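PDB 2PEF: serine protease inhibitor from Thermoanaerobacter tengcongensis, which probably inhibits serine-type endopeptidases as a serpin, and is captured here in the latent state. Local coordinates for residues A[201-206]-A[212-217]; A[249-254]-A[359-364]; A[168-173]-A[222-227]. All blocks are in the same frame, centred on the assembly; numbering follows the deposited sequence.

Contact 1 (A[201-206]-A[212-217])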
loop_
_atom_site.group_PDB
_atom_site.type_symbol
_atom_site.label_atom_id
_atom_site.label_comp_id
_atom_site.label_asym_id
_atom_site.label_seq_id
_atom_site.Cartn_x
_atom_site.Cartn_y
_atom_site.Cartn_z
ATOM N N GLU A 201 -8.792 24.933 1.656
ATOM C CA GLU A 201 -8.871 23.961 0.573
ATOM C C GLU A 201 -10.089 24.232 -0.294
ATOM O O GLU A 201 -10.993 24.963 0.113
ATOM C CB GLU A 201 -8.854 22.528 1.116
ATOM C CG GLU A 201 -7.610 22.182 1.944
ATOM C CD GLU A 201 -6.285 22.434 1.224
ATOM O OE1 GLU A 201 -6.226 22.400 -0.032
ATOM O OE2 GLU A 201 -5.289 22.663 1.938
ATOM N N ASN A 202 -10.094 23.669 -1.501
ATOM C CA ASN A 202 -11.126 23.989 -2.479
ATOM C C ASN A 202 -11.931 22.797 -2.990
ATOM O O ASN A 202 -12.677 22.904 -3.968
ATOM C CB ASN A 202 -10.522 24.816 -3.612
ATOM C CG ASN A 202 -10.205 26.225 -3.169
ATOM O OD1 ASN A 202 -11.100 27.062 -3.054
ATOM N ND2 ASN A 202 -8.931 26.493 -2.897
ATOM N N LEU A 203 -11.795 21.674 -2.291
ATOM C CA LEU A 203 -12.603 20.494 -2.544
ATOM C C LEU A 203 -13.121 19.991 -1.214
ATOM O O LEU A 203 -12.336 19.695 -0.311
ATOM C CB LEU A 203 -11.789 19.409 -3.244
ATOM C CG LEU A 203 -11.520 19.575 -4.740
ATOM C CD1 LEU A 203 -10.710 18.395 -5.229
ATOM C CD2 LEU A 203 -12.814 19.707 -5.550
ATOM N N TYR A 204 -14.446 19.924 -1.102
ATOM C CA TYR A 204 -15.123 19.537 0.127
ATOM C C TYR A 204 -15.814 18.195 -0.042
ATOM O O TYR A 204 -16.668 18.031 -0.920
ATOM C CB TYR A 204 -16.159 20.596 0.492
ATOM C CG TYR A 204 -16.879 20.383 1.809
ATOM C CD1 TYR A 204 -16.174 20.231 3.008
ATOM C CD2 TYR A 204 -18.272 20.384 1.862
ATOM C CE1 TYR A 204 -16.845 20.062 4.221
ATOM C CE2 TYR A 204 -18.949 20.216 3.066
ATOM C CZ TYR A 204 -18.234 20.056 4.240
ATOM O OH TYR A 204 -18.927 19.894 5.421
ATOM N N ILE A 205 -15.440 17.236 0.799
ATOM C CA ILE A 205 -16.074 15.928 0.794
ATOM C C ILE A 205 -17.278 15.987 1.721
ATOM O O ILE A 205 -17.170 16.435 2.867
ATOM C CB ILE A 205 -15.088 14.817 1.232
ATOM C CG1 ILE A 205 -14.019 14.611 0.156
ATOM C CG2 ILE A 205 -15.816 13.503 1.520
ATOM C CD1 ILE A 205 -12.773 13.935 0.659
ATOM N N GLU A 206 -18.428 15.566 1.207
ATOM C CA GLU A 206 -19.650 15.532 1.994
ATOM C C GLU A 206 -20.460 14.293 1.650
ATOM O O GLU A 206 -21.043 14.184 0.559
ATOM C CB GLU A 206 -20.469 16.803 1.765
ATOM C CG GLU A 206 -21.561 17.046 2.787
ATOM C CD GLU A 206 -22.474 18.179 2.366
ATOM O OE1 GLU A 206 -23.217 18.011 1.376
ATOM O OE2 GLU A 206 -22.445 19.243 3.016
ATOM N N GLY A 212 -15.070 16.125 4.908
ATOM C CA GLY A 212 -13.630 16.099 4.696
ATOM C C GLY A 212 -13.209 17.020 3.580
ATOM O O GLY A 212 -13.990 17.856 3.131
ATOM N N PHE A 213 -11.972 16.842 3.130
ATOM C CA PHE A 213 -11.395 17.684 2.089
ATOM C C PHE A 213 -10.342 16.940 1.272
ATOM O O PHE A 213 -9.877 15.854 1.651
ATOM C CB PHE A 213 -10.782 18.950 2.705
ATOM C CG PHE A 213 -9.639 18.677 3.653
ATOM C CD1 PHE A 213 -8.338 18.523 3.174
ATOM C CD2 PHE A 213 -9.861 18.590 5.030
ATOM C CE1 PHE A 213 -7.279 18.275 4.041
ATOM C CE2 PHE A 213 -8.803 18.341 5.909
ATOM C CZ PHE A 213 -7.516 18.180 5.414
ATOM N N VAL A 214 -9.975 17.543 0.146
ATOM C CA VAL A 214 -8.900 17.042 -0.700
ATOM C C VAL A 214 -7.883 18.176 -0.851
ATOM O O VAL A 214 -8.242 19.306 -1.209
ATOM C CB VAL A 214 -9.428 16.586 -2.082
ATOM C CG1 VAL A 214 -8.324 15.919 -2.907
ATOM C CG2 VAL A 214 -10.618 15.647 -1.934
ATOM N N LYS A 215 -6.630 17.877 -0.525
ATOM C CA LYS A 215 -5.543 18.852 -0.603
ATOM C C LYS A 215 -4.493 18.385 -1.602
ATOM O O LYS A 215 -3.961 17.282 -1.465
ATOM C CB LYS A 215 -4.911 19.069 0.776
ATOM C CG LYS A 215 -3.692 19.990 0.765
ATOM C CD LYS A 215 -3.192 20.303 2.180
ATOM C CE LYS A 215 -2.107 21.388 2.159
ATOM N NZ LYS A 215 -2.547 22.652 1.488
ATOM N N PRO A 216 -4.184 19.222 -2.611
ATOM C CA PRO A 216 -3.246 18.826 -3.664
ATOM C C PRO A 216 -1.763 18.928 -3.288
ATOM O O PRO A 216 -1.357 19.840 -2.557
ATOM C CB PRO A 216 -3.550 19.823 -4.778
ATOM C CG PRO A 216 -3.988 21.061 -4.055
ATOM C CD PRO A 216 -4.724 20.581 -2.833
ATOM N N TYR A 217 -0.970 17.979 -3.779
ATOM C CA TYR A 217 0.485 18.111 -3.762
ATOM C C TYR A 217 0.933 18.902 -4.983
ATOM O O TYR A 217 0.194 19.025 -5.969
ATOM C CB TYR A 217 1.169 16.741 -3.722
ATOM C CG TYR A 217 0.885 15.979 -2.450
ATOM C CD1 TYR A 217 -0.089 14.983 -2.422
ATOM C CD2 TYR A 217 1.570 16.273 -1.263
ATOM C CE1 TYR A 217 -0.367 14.282 -1.254
ATOM C CE2 TYR A 217 1.302 15.578 -0.085
ATOM C CZ TYR A 217 0.321 14.589 -0.090
ATOM O OH TYR A 217 0.035 13.892 1.054
HETATM O O HOH W 1 -7.831 22.017 -2.164
HETATM O O HOH W 2 -4.214 24.115 -0.880
#

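Contact 2 (A[249-254]-A[359-364])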
loop_
_atom_site.group_PDB
_atom_site.type_symbol
_atom_site.label_atom_id
_atom_site.label_comp_id
_atom_site.label_asym_id
_atom_site.label_seq_id
_atom_site.Cartn_x
_atom_site.Cartn_y
_atom_site.Cartn_z
ATOM N N ASP A 249 -16.310 7.529 -5.991
ATOM C CA ASP A 249 -17.427 8.477 -6.053
ATOM C C ASP A 249 -17.323 9.635 -5.066
ATOM O O ASP A 249 -17.678 10.757 -5.400
ATOM C CB ASP A 249 -18.770 7.757 -5.881
ATOM C CG ASP A 249 -19.200 7.010 -7.131
ATOM O OD1 ASP A 249 -18.476 7.059 -8.148
ATOM O OD2 ASP A 249 -20.273 6.369 -7.095
ATOM N N LEU A 250 -16.844 9.372 -3.854
ATOM C CA LEU A 250 -16.743 10.436 -2.860
ATOM C C LEU A 250 -15.714 11.499 -3.260
ATOM O O LEU A 250 -15.880 12.676 -2.936
ATOM C CB LEU A 250 -16.500 9.880 -1.448
ATOM C CG LEU A 250 -15.170 9.237 -1.047
ATOM C CD1 LEU A 250 -14.162 10.291 -0.604
ATOM C CD2 LEU A 250 -15.399 8.237 0.078
ATOM N N ILE A 251 -14.675 11.081 -3.985
ATOM C CA ILE A 251 -13.676 12.007 -4.519
ATOM C C ILE A 251 -14.242 12.755 -5.727
ATOM O O ILE A 251 -14.121 13.981 -5.816
ATOM C CB ILE A 251 -12.355 11.282 -4.910
ATOM C CG1 ILE A 251 -11.667 10.695 -3.675
ATOM C CG2 ILE A 251 -11.409 12.234 -5.644
ATOM C CD1 ILE A 251 -10.663 9.598 -3.991
ATOM N N LYS A 252 -14.854 12.010 -6.650
ATOM C CA LYS A 252 -15.502 12.588 -7.828
ATOM C C LYS A 252 -16.593 13.587 -7.442
ATOM O O LYS A 252 -16.781 14.602 -8.113
ATOM C CB LYS A 252 -16.103 11.489 -8.711
ATOM C CG LYS A 252 -15.094 10.731 -9.547
ATOM C CD LYS A 252 -15.798 9.788 -10.510
ATOM C CE LYS A 252 -14.816 9.172 -11.491
ATOM N NZ LYS A 252 -15.487 8.208 -12.408
ATOM N N ASN A 253 -17.304 13.295 -6.356
ATOM C CA ASN A 253 -18.439 14.118 -5.942
ATOM C C ASN A 253 -18.076 15.252 -4.984
ATOM O O ASN A 253 -18.957 15.989 -4.530
ATOM C CB ASN A 253 -19.566 13.248 -5.371
ATOM C CG ASN A 253 -20.194 12.331 -6.420
ATOM O OD1 ASN A 253 -20.630 11.220 -6.106
ATOM N ND2 ASN A 253 -20.234 12.787 -7.670
ATOM N N ALA A 254 -16.783 15.396 -4.695
ATOM C CA ALA A 254 -16.293 16.491 -3.857
ATOM C C ALA A 254 -16.682 17.822 -4.488
ATOM O O ALA A 254 -16.516 18.017 -5.698
ATOM C CB ALA A 254 -14.791 16.401 -3.683
ATOM N N SER A 359 -5.117 11.050 -11.634
ATOM C CA SER A 359 -5.530 10.597 -12.968
ATOM C C SER A 359 -6.589 9.492 -12.912
ATOM O O SER A 359 -7.311 9.271 -13.888
ATOM C CB SER A 359 -4.324 10.139 -13.798
ATOM O OG SER A 359 -3.842 8.877 -13.361
ATOM N N THR A 360 -6.680 8.806 -11.771
ATOM C CA THR A 360 -7.576 7.651 -11.624
ATOM C C THR A 360 -8.438 7.712 -10.360
ATOM O O THR A 360 -9.461 7.032 -10.274
ATOM C CB THR A 360 -6.784 6.325 -11.565
ATOM O OG1 THR A 360 -5.907 6.351 -10.431
ATOM C CG2 THR A 360 -5.978 6.090 -12.842
ATOM N N ASN A 361 -8.008 8.519 -9.388
ATOM C CA ASN A 361 -8.584 8.553 -8.035
ATOM C C ASN A 361 -8.285 7.306 -7.191
ATOM O O ASN A 361 -8.861 7.116 -6.118
ATOM C CB ASN A 361 -10.079 8.884 -8.060
ATOM C CG ASN A 361 -10.341 10.325 -8.424
ATOM O OD1 ASN A 361 -9.484 11.187 -8.234
ATOM N ND2 ASN A 361 -11.528 10.599 -8.953
ATOM N N LEU A 362 -7.348 6.482 -7.661
ATOM C CA LEU A 362 -6.926 5.289 -6.929
ATOM C C LEU A 362 -6.020 5.623 -5.744
ATOM O O LEU A 362 -5.141 6.477 -5.857
ATOM C CB LEU A 362 -6.213 4.309 -7.866
ATOM C CG LEU A 362 -7.095 3.586 -8.886
ATOM C CD1 LEU A 362 -6.238 2.863 -9.918
ATOM C CD2 LEU A 362 -8.043 2.611 -8.199
ATOM N N PRO A 363 -6.232 4.946 -4.601
ATOM C CA PRO A 363 -5.405 5.215 -3.425
ATOM C C PRO A 363 -4.056 4.494 -3.451
ATOM O O PRO A 363 -3.999 3.263 -3.326
ATOM C CB PRO A 363 -6.268 4.702 -2.275
ATOM C CG PRO A 363 -7.056 3.581 -2.868
ATOM C CD PRO A 363 -7.261 3.921 -4.331
ATOM N N ILE A 364 -2.983 5.264 -3.612
ATOM C CA ILE A 364 -1.623 4.729 -3.507
ATOM C C ILE A 364 -1.368 4.262 -2.075
ATOM O O ILE A 364 -0.821 3.182 -1.859
ATOM C CB ILE A 364 -0.551 5.778 -3.932
ATOM C CG1 ILE A 364 -0.858 6.358 -5.324
ATOM C CG2 ILE A 364 0.866 5.198 -3.849
ATOM C CD1 ILE A 364 -0.801 5.358 -6.474
#

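Contact 3 (A[168-173]-A[222-227])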
loop_
_atom_site.group_PDB
_atom_site.type_symbol
_atom_site.label_atom_id
_atom_site.label_comp_id
_atom_site.label_asym_id
_atom_site.label_seq_id
_atom_site.Cartn_x
_atom_site.Cartn_y
_atom_site.Cartn_z
ATOM N N ALA A 168 6.451 13.988 -1.574
ATOM C CA ALA A 168 5.840 15.112 -2.262
ATOM C C ALA A 168 5.727 16.334 -1.366
ATOM O O ALA A 168 5.550 16.214 -0.157
ATOM C CB ALA A 168 4.474 14.721 -2.788
ATOM N N GLU A 169 5.847 17.510 -1.976
ATOM C CA GLU A 169 5.609 18.773 -1.293
ATOM C C GLU A 169 4.156 19.190 -1.508
ATOM O O GLU A 169 3.591 18.923 -2.569
ATOM C CB GLU A 169 6.536 19.842 -1.867
ATOM C CG GLU A 169 6.559 21.159 -1.105
ATOM C CD GLU A 169 7.707 22.060 -1.519
ATOM O OE1 GLU A 169 8.856 21.577 -1.584
ATOM O OE2 GLU A 169 7.462 23.261 -1.766
ATOM N N TRP A 170 3.560 19.863 -0.525
ATOM C CA TRP A 170 2.237 20.464 -0.724
ATOM C C TRP A 170 2.305 21.490 -1.846
ATOM O O TRP A 170 3.337 22.130 -2.039
ATOM C CB TRP A 170 1.739 21.152 0.549
ATOM C CG TRP A 170 1.546 20.236 1.710
ATOM C CD1 TRP A 170 2.190 20.296 2.921
ATOM C CD2 TRP A 170 0.647 19.127 1.787
ATOM N NE1 TRP A 170 1.745 19.283 3.743
ATOM C CE2 TRP A 170 0.792 18.557 3.074
ATOM C CE3 TRP A 170 -0.278 18.557 0.892
ATOM C CZ2 TRP A 170 0.051 17.448 3.491
ATOM C CZ3 TRP A 170 -1.012 17.451 1.306
ATOM C CH2 TRP A 170 -0.837 16.903 2.591
ATOM N N GLU A 171 1.210 21.651 -2.580
ATOM C CA GLU A 171 1.147 22.697 -3.602
ATOM C C GLU A 171 1.321 24.059 -2.933
ATOM O O GLU A 171 2.021 24.932 -3.452
ATOM C CB GLU A 171 -0.164 22.629 -4.391
ATOM C CG GLU A 171 -0.320 23.764 -5.399
ATOM C CD GLU A 171 -1.634 23.728 -6.141
ATOM O OE1 GLU A 171 -2.698 23.810 -5.486
ATOM O OE2 GLU A 171 -1.599 23.644 -7.388
ATOM N N THR A 172 0.688 24.217 -1.771
ATOM C CA THR A 172 0.912 25.356 -0.899
ATOM C C THR A 172 1.409 24.822 0.440
ATOM O O THR A 172 0.636 24.233 1.199
ATOM C CB THR A 172 -0.390 26.163 -0.663
ATOM O OG1 THR A 172 -1.039 26.437 -1.911
ATOM C CG2 THR A 172 -0.091 27.473 0.054
ATOM N N VAL A 173 2.694 25.015 0.729
ATOM C CA VAL A 173 3.240 24.582 2.022
ATOM C C VAL A 173 2.628 25.393 3.167
ATOM O O VAL A 173 2.146 26.507 2.961
ATOM C CB VAL A 173 4.794 24.636 2.082
ATOM C CG1 VAL A 173 5.406 23.611 1.139
ATOM C CG2 VAL A 173 5.326 26.028 1.774
ATOM N N TYR A 222 -0.844 14.149 -7.507
ATOM C CA TYR A 222 -1.323 13.440 -6.322
ATOM C C TYR A 222 -2.007 14.403 -5.378
ATOM O O TYR A 222 -1.723 15.598 -5.384
ATOM C CB TYR A 222 -0.165 12.734 -5.609
ATOM C CG TYR A 222 0.608 11.821 -6.532
ATOM C CD1 TYR A 222 1.881 12.169 -6.983
ATOM C CD2 TYR A 222 0.055 10.623 -6.973
ATOM C CE1 TYR A 222 2.589 11.329 -7.844
ATOM C CE2 TYR A 222 0.747 9.779 -7.830
ATOM C CZ TYR A 222 2.010 10.141 -8.265
ATOM O OH TYR A 222 2.693 9.309 -9.119
ATOM N N SER A 223 -2.920 13.873 -4.571
ATOM C CA SER A 223 -3.590 14.654 -3.545
ATOM C C SER A 223 -3.764 13.846 -2.267
ATOM O O SER A 223 -3.645 12.619 -2.266
ATOM C CB SER A 223 -4.951 15.158 -4.033
ATOM O OG SER A 223 -4.794 16.083 -5.095
ATOM N N PHE A 224 -4.036 14.563 -1.187
ATOM C CA PHE A 224 -4.279 13.971 0.110
ATOM C C PHE A 224 -5.770 14.103 0.400
ATOM O O PHE A 224 -6.314 15.210 0.409
ATOM C CB PHE A 224 -3.451 14.707 1.173
ATOM C CG PHE A 224 -3.515 14.089 2.541
ATOM C CD1 PHE A 224 -2.576 13.137 2.933
ATOM C CD2 PHE A 224 -4.493 14.478 3.453
ATOM C CE1 PHE A 224 -2.619 12.565 4.201
ATOM C CE2 PHE A 224 -4.544 13.904 4.725
ATOM C CZ PHE A 224 -3.600 12.956 5.098
ATOM N N VAL A 225 -6.419 12.961 0.614
ATOM C CA VAL A 225 -7.837 12.910 0.958
ATOM C C VAL A 225 -7.972 12.700 2.465
ATOM O O VAL A 225 -7.352 11.790 3.014
ATOM C CB VAL A 225 -8.534 11.756 0.190
ATOM C CG1 VAL A 225 -9.974 11.548 0.674
ATOM C CG2 VAL A 225 -8.495 12.020 -1.310
ATOM N N ALA A 226 -8.767 13.547 3.127
ATOM C CA ALA A 226 -9.051 13.406 4.561
ATOM C C ALA A 226 -10.550 13.253 4.759
ATOM O O ALA A 226 -11.323 14.048 4.226
ATOM C CB ALA A 226 -8.535 14.610 5.340
ATOM N N ILE A 227 -10.959 12.226 5.505
ATOM C CA ILE A 227 -12.378 11.929 5.708
ATOM C C ILE A 227 -12.666 11.799 7.196
ATOM O O ILE A 227 -12.030 11.008 7.883
ATOM C CB ILE A 227 -12.800 10.628 4.981
ATOM C CG1 ILE A 227 -12.539 10.742 3.478
ATOM C CG2 ILE A 227 -14.279 10.299 5.261
ATOM C CD1 ILE A 227 -12.601 9.421 2.754
#

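Contact 1 (A[201-206]-A[212-217])
E201 and K215 meet in a salt bridge, NZ lying 2.8 Å from OE2 and using the syn lone pair of that oxygen. The lysine runs out extended and turns only at its last torsion (chi4 56°), which brings the ammonium group back onto the carboxylate after CG and CD have passed beside OE2. The same oxygen has a hydrogen bond with S199 OG, so two partners grip it. OE1 is held by two waters: the first, 2.7 Å from OE1, also ties N202 N and V214 O together, filling in where the chain turns its corner at N202; the second leads weakly to K215 NZ. One bond back from the carboxylate, E201 CG lies 3.9 Å from F213 CD1.

Past the corner the two strands pair directly. I205 N donates to G212 O at 2.8 Å, with a weak return bond from G212 N, and V214 N reaches L203 O at 3.2 Å. Y204 faces F213 as a non-hydrogen-bonded pair; Y204 CG is anti to its backbone N (chi1 -176°), leaving Y204 CD1 3.2 Å from G212 O. V214 is gripped from two sides, L203 CD1 against its CB at 3.8 Å and I205 CD1 against CG2. L203 N is buried and finds no partner.

Further out, V214 and I205 pack on S223 and V225 of strand 222-229, while Y204 and F213 reach T257, V259 and A261 of strand 255-273. Backbone bonds to both these strands flank the pair. With strands running at 147° and only two residues between strands 203-207 and 210-216, this is a tight antiparallel beta hairpin, the s1B-s2B hairpin of serpin sheet B.

Contact 2 (A[249-254]-A[359-364])
I251, close to the C-terminal end of helix 244-252, faces N361 in the turn before strand 362-372, with the two CA atoms 7.1 Å apart and N361 in the left-handed region (phi 70°). The asparagine side chain reaches toward the helix, and I251 lays its CG2 methyl over one face of the amide, 3.4 Å from OD1 and nearly as near to CG and ND2. The two side chains run past each other in opposite directions, which brings I251 CD1 3.7 Å from N361 O, a buried carbonyl with no partner in the model. At the far end of the amide, K252 CG lies 3.6 Å from ND2 and close to the amide plane; the lysine then runs on, extended, to bond with Y11 OH through NZ. I356 of strand 345-357 touches both I251 and N361. The turn itself is braced by an ST turn, T360 OG1 accepting from L362 N. An alanine at N361 would probably leave the I251 CG2 methyl without its flat cover and open a gap beside K252 CG. Between helix and turn the contact is therefore one of shape, methyl and methylene groups against a planar amide.

Contact 3 (A[168-173]-A[222-227])
W170 drives the edge of its six-membered ring toward the face of F224, the planes standing at 83° and the ring centroids 5.9 Å apart. The approach is offset: CZ3 and CH2 both come down on F224 CB, CZ3 at 3.7 Å, and CH2 lies 3.9 Å from CG, so the edge meets the root of the phenylalanine instead of the middle of its ring. F224 CB itself sits in the plane of the indole, just beyond its edge. The phenylalanine holds CG anti to its own nitrogen (chi1 -174°), which swings the ring off along the strand and leaves CB and CG to take the indole edge. The contact is thus mainly van der Waals packing.

The indole is fixed from several directions. Its NE1 hydrogen-bonds to D319 O, which limits how far the ring can rotate; Y217 stacks on it, Y174 meets it edge to face, and K215 also packs against it. F224 in turn meets F353 with the planes nearly parallel and touches F266, while L263 of strand 255-273 reaches both members of the pair. The whole contact is buried and apolar.

The backbones stay well apart, W170 and S223 being the nearest at 8.7 Å between CA atoms, so the aromatic edge alone bridges the gap. W170 follows directly on strand 158-169, where A168 pairs with T323 of strand 322-331, which by serpin topology is the part of the reactive-centre loop inserted into sheet A in the latent form. F224 belongs to strand 222-229, s3B. A tryptophan at the end of s3A packed over sheet B is a hallmark of the serpin breach, the region where the reactive-centre loop enters sheet A.

Following the chain from the N terminus, contact 3 opens first, at 168-173 as strand 158-169 ends. Before it closes at 222-227, contact 1 opens and shuts its short hairpin, so contact 1 is nested within contact 3. Strands 210-216 and 222-229 are sheet neighbours, which puts the two contacts side by side, with Y217 packed against both W170 and F224. Contact 2 starts only afterwards, at 249-254, and closes at 359-364 around a long loop that includes strand 322-331; it follows the others in series, and none cross. The end of its helix and the loop after it lie against sheet B, L250 touching I227 and A254 touching Y204, while contact 3 reaches out to sheet A.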